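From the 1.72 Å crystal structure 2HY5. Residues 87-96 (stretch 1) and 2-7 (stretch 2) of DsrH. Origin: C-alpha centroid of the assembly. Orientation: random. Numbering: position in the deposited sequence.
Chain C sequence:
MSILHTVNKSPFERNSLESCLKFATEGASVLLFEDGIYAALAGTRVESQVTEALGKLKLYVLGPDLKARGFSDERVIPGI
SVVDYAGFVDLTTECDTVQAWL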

# COMPACT_ATOMS: atom_id res chain seq x y z
N GLY C 87 -2.57 -24.93 9.26
CA GLY C 87 -3.04 -24.49 10.56
C GLY C 87 -3.87 -23.22 10.44
O GLY C 87 -4.82 -23.01 11.19
N PHE C 88 -3.48 -22.37 9.49
CA PHE C 88 -4.17 -21.11 9.21
C PHE C 88 -5.59 -21.47 8.78
O PHE C 88 -6.57 -20.90 9.27
CB PHE C 88 -3.40 -20.39 8.09
CG PHE C 88 -3.90 -19.01 7.74
CD1 PHE C 88 -3.14 -18.21 6.89
CD2 PHE C 88 -5.12 -18.52 8.19
CE1 PHE C 88 -3.59 -16.95 6.50
CE2 PHE C 88 -5.58 -17.27 7.81
CZ PHE C 88 -4.81 -16.47 6.96
N VAL C 89 -5.70 -22.44 7.88
CA VAL C 89 -7.01 -22.88 7.42
C VAL C 89 -7.85 -23.42 8.58
O VAL C 89 -9.03 -23.10 8.69
CB VAL C 89 -6.87 -23.98 6.34
CG1 VAL C 89 -8.24 -24.60 6.04
CG2 VAL C 89 -6.28 -23.38 5.08
N ASP C 90 -7.26 -24.25 9.44
CA ASP C 90 -8.01 -24.79 10.57
C ASP C 90 -8.50 -23.69 11.50
O ASP C 90 -9.58 -23.81 12.07
CB ASP C 90 -7.16 -25.79 11.37
CG ASP C 90 -6.96 -27.10 10.64
OD1 ASP C 90 -7.85 -27.49 9.85
OD2 ASP C 90 -5.93 -27.76 10.87
N LEU C 91 -7.72 -22.63 11.65
CA LEU C 91 -8.14 -21.53 12.51
C LEU C 91 -9.39 -20.84 11.95
O LEU C 91 -10.28 -20.46 12.71
CB LEU C 91 -7.02 -20.49 12.65
CG LEU C 91 -5.86 -20.86 13.59
CD1 LEU C 91 -4.79 -19.78 13.53
CD2 LEU C 91 -6.38 -21.03 15.01
N THR C 92 -9.47 -20.69 10.63
CA THR C 92 -10.64 -20.04 10.04
C THR C 92 -11.90 -20.87 10.18
O THR C 92 -13.00 -20.32 10.24
CB THR C 92 -10.44 -19.73 8.54
OG1 THR C 92 -10.30 -20.95 7.81
CG2 THR C 92 -9.20 -18.86 8.33
N THR C 93 -11.76 -22.20 10.23
CA THR C 93 -12.93 -23.06 10.37
C THR C 93 -13.30 -23.31 11.83
O THR C 93 -14.47 -23.55 12.14
CB THR C 93 -12.72 -24.43 9.66
OG1 THR C 93 -11.59 -25.11 10.22
CG2 THR C 93 -12.49 -24.22 8.18
N GLU C 94 -12.31 -23.26 12.72
CA GLU C 94 -12.57 -23.45 14.14
C GLU C 94 -13.30 -22.23 14.68
O GLU C 94 -14.24 -22.35 15.46
CB GLU C 94 -11.25 -23.66 14.90
CG GLU C 94 -10.58 -25.00 14.59
CD GLU C 94 -9.14 -25.07 15.07
OE1 GLU C 94 -8.52 -26.14 14.94
OE2 GLU C 94 -8.62 -24.04 15.56
N CYS C 95 -12.87 -21.04 14.25
CA CYS C 95 -13.51 -19.81 14.67
C CYS C 95 -14.78 -19.61 13.83
O CYS C 95 -14.92 -20.20 12.77
CB CYS C 95 -12.56 -18.62 14.50
SG CYS C 95 -11.16 -18.65 15.65
N ASP C 96 -15.69 -18.77 14.30
CA ASP C 96 -16.95 -18.54 13.59
C ASP C 96 -16.88 -17.55 12.44
O ASP C 96 -17.61 -17.68 11.46
CB ASP C 96 -18.02 -18.08 14.58
CG ASP C 96 -18.33 -19.11 15.64
OD1 ASP C 96 -19.08 -18.79 16.58
OD2 ASP C 96 -17.83 -20.25 15.53
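Stretch 2 (2-7) SILHTV

Packing of the N-terminal strand of DsrH, Ile 3 to Val 7, across the last turns of the helix that ends at Glu 94. The two segments belong to one chain and lie far apart in sequence. The strand runs roughly against the helix, with 139° between their N-to-C directions and a closest approach of the axes of 8.1 Å. The backbones come nearest at the C-terminal end of stretch 1, where the CA atoms of Cys 95 and Ser 2 are 5.2 Å apart. Extended phi/psi values from Ile 3 to Val 7 make the side chains alternate: Leu 4 and Thr 6 direct their CA-to-CB bonds toward the helix, whereas that of Ile 3 points away.

Leu 4 is the centre of the contact and has the largest area covered by the other stretch. With chi1 t (166°) and chi2 p (69°), Leu 4 places its CD2 3.6 Å from CG2 of Thr 92 and 3.9 Å from CB of Leu 91, while Leu 4 CB lies 3.7 Å from SG of Cys 95. Three residues of stretch 1 thus meet one side chain. The p rotamer (64°) of Thr 92 places OG1 2.6 Å from Val 89 O, the carbonyl three residues earlier, to which it donates a hydrogen bond, and leaves CG2 to meet Leu 4. Leu 91 is m, t (-76°, 176°), and its CB is its nearest atom to the strand.

Near Thr 6, farther along the strand, the contact is made by Phe 88 of the helix. The CA-to-CB bond of Phe 88 points sideways to stretch 2, but chi1 t (-175°) carries its ring closer. Phe 88 CE2 lies 4.3 Å from Thr 6 CG2, a loose and oblique approach. Thr 6 is in the p rotamer (61°), which presents this methyl to the ring.

At the other end, Cys 95 N still bonds to Leu 91 O (3.1 Å), but the residue itself leaves helical phi/psi (-80°/161°). Its m rotamer (-69°) sets SG against Leu 4, and Cys 95 CB lies 3.7 Å from Ser 2 O. The chain turn brings Asp 96 N to Ser 2 O, forming a backbone hydrogen bond of 2.8 Å with an N-H...O angle of 142°. A second link joins the same residues through their side chains: Ser 2, p (59°), donates from OG to OD1 of Asp 96, m (-63°), at 3.0 Å. The contact therefore changes from apolar packing against the helix to paired polar bonds just beyond its end.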

# COMPACT_ATOMS: atom_id res chain seq x y z
N SER C 2 -15.49 -15.46 19.28
CA SER C 2 -15.31 -16.55 18.27
C SER C 2 -14.87 -15.99 16.93
O SER C 2 -15.22 -16.51 15.88
CB SER C 2 -16.63 -17.32 18.09
OG SER C 2 -17.66 -16.44 17.68
N ILE C 3 -14.10 -14.91 16.96
CA ILE C 3 -13.60 -14.30 15.73
C ILE C 3 -12.11 -14.57 15.58
O ILE C 3 -11.37 -14.56 16.56
CB ILE C 3 -13.76 -12.76 15.74
CG1 ILE C 3 -15.23 -12.38 15.83
CG2 ILE C 3 -13.12 -12.16 14.49
CD1 ILE C 3 -15.46 -10.89 15.97
N LEU C 4 -11.69 -14.83 14.35
CA LEU C 4 -10.27 -15.01 14.07
C LEU C 4 -9.88 -13.71 13.39
O LEU C 4 -10.36 -13.40 12.30
CB LEU C 4 -10.00 -16.16 13.10
CG LEU C 4 -8.56 -16.11 12.55
CD1 LEU C 4 -7.57 -16.43 13.66
CD2 LEU C 4 -8.40 -17.09 11.39
N HIS C 5 -9.03 -12.93 14.05
CA HIS C 5 -8.56 -11.68 13.48
C HIS C 5 -7.25 -11.96 12.76
O HIS C 5 -6.40 -12.69 13.27
CB HIS C 5 -8.29 -10.66 14.60
CG HIS C 5 -9.48 -10.34 15.44
ND1 HIS C 5 -10.37 -9.33 15.13
CD2 HIS C 5 -9.95 -10.92 16.57
CE1 HIS C 5 -11.32 -9.29 16.04
NE2 HIS C 5 -11.10 -10.24 16.93
N THR C 6 -7.08 -11.39 11.57
CA THR C 6 -5.83 -11.58 10.85
C THR C 6 -5.14 -10.23 10.73
O THR C 6 -5.77 -9.21 10.45
CB THR C 6 -6.06 -12.17 9.43
OG1 THR C 6 -6.86 -11.27 8.65
CG2 THR C 6 -6.75 -13.53 9.52
N VAL C 7 -3.83 -10.23 10.99
CA VAL C 7 -3.04 -9.00 10.92
C VAL C 7 -1.84 -9.29 10.02
O VAL C 7 -1.02 -10.16 10.35
CB VAL C 7 -2.54 -8.57 12.31
CG1 VAL C 7 -1.67 -7.33 12.20
CG2 VAL C 7 -3.73 -8.30 13.23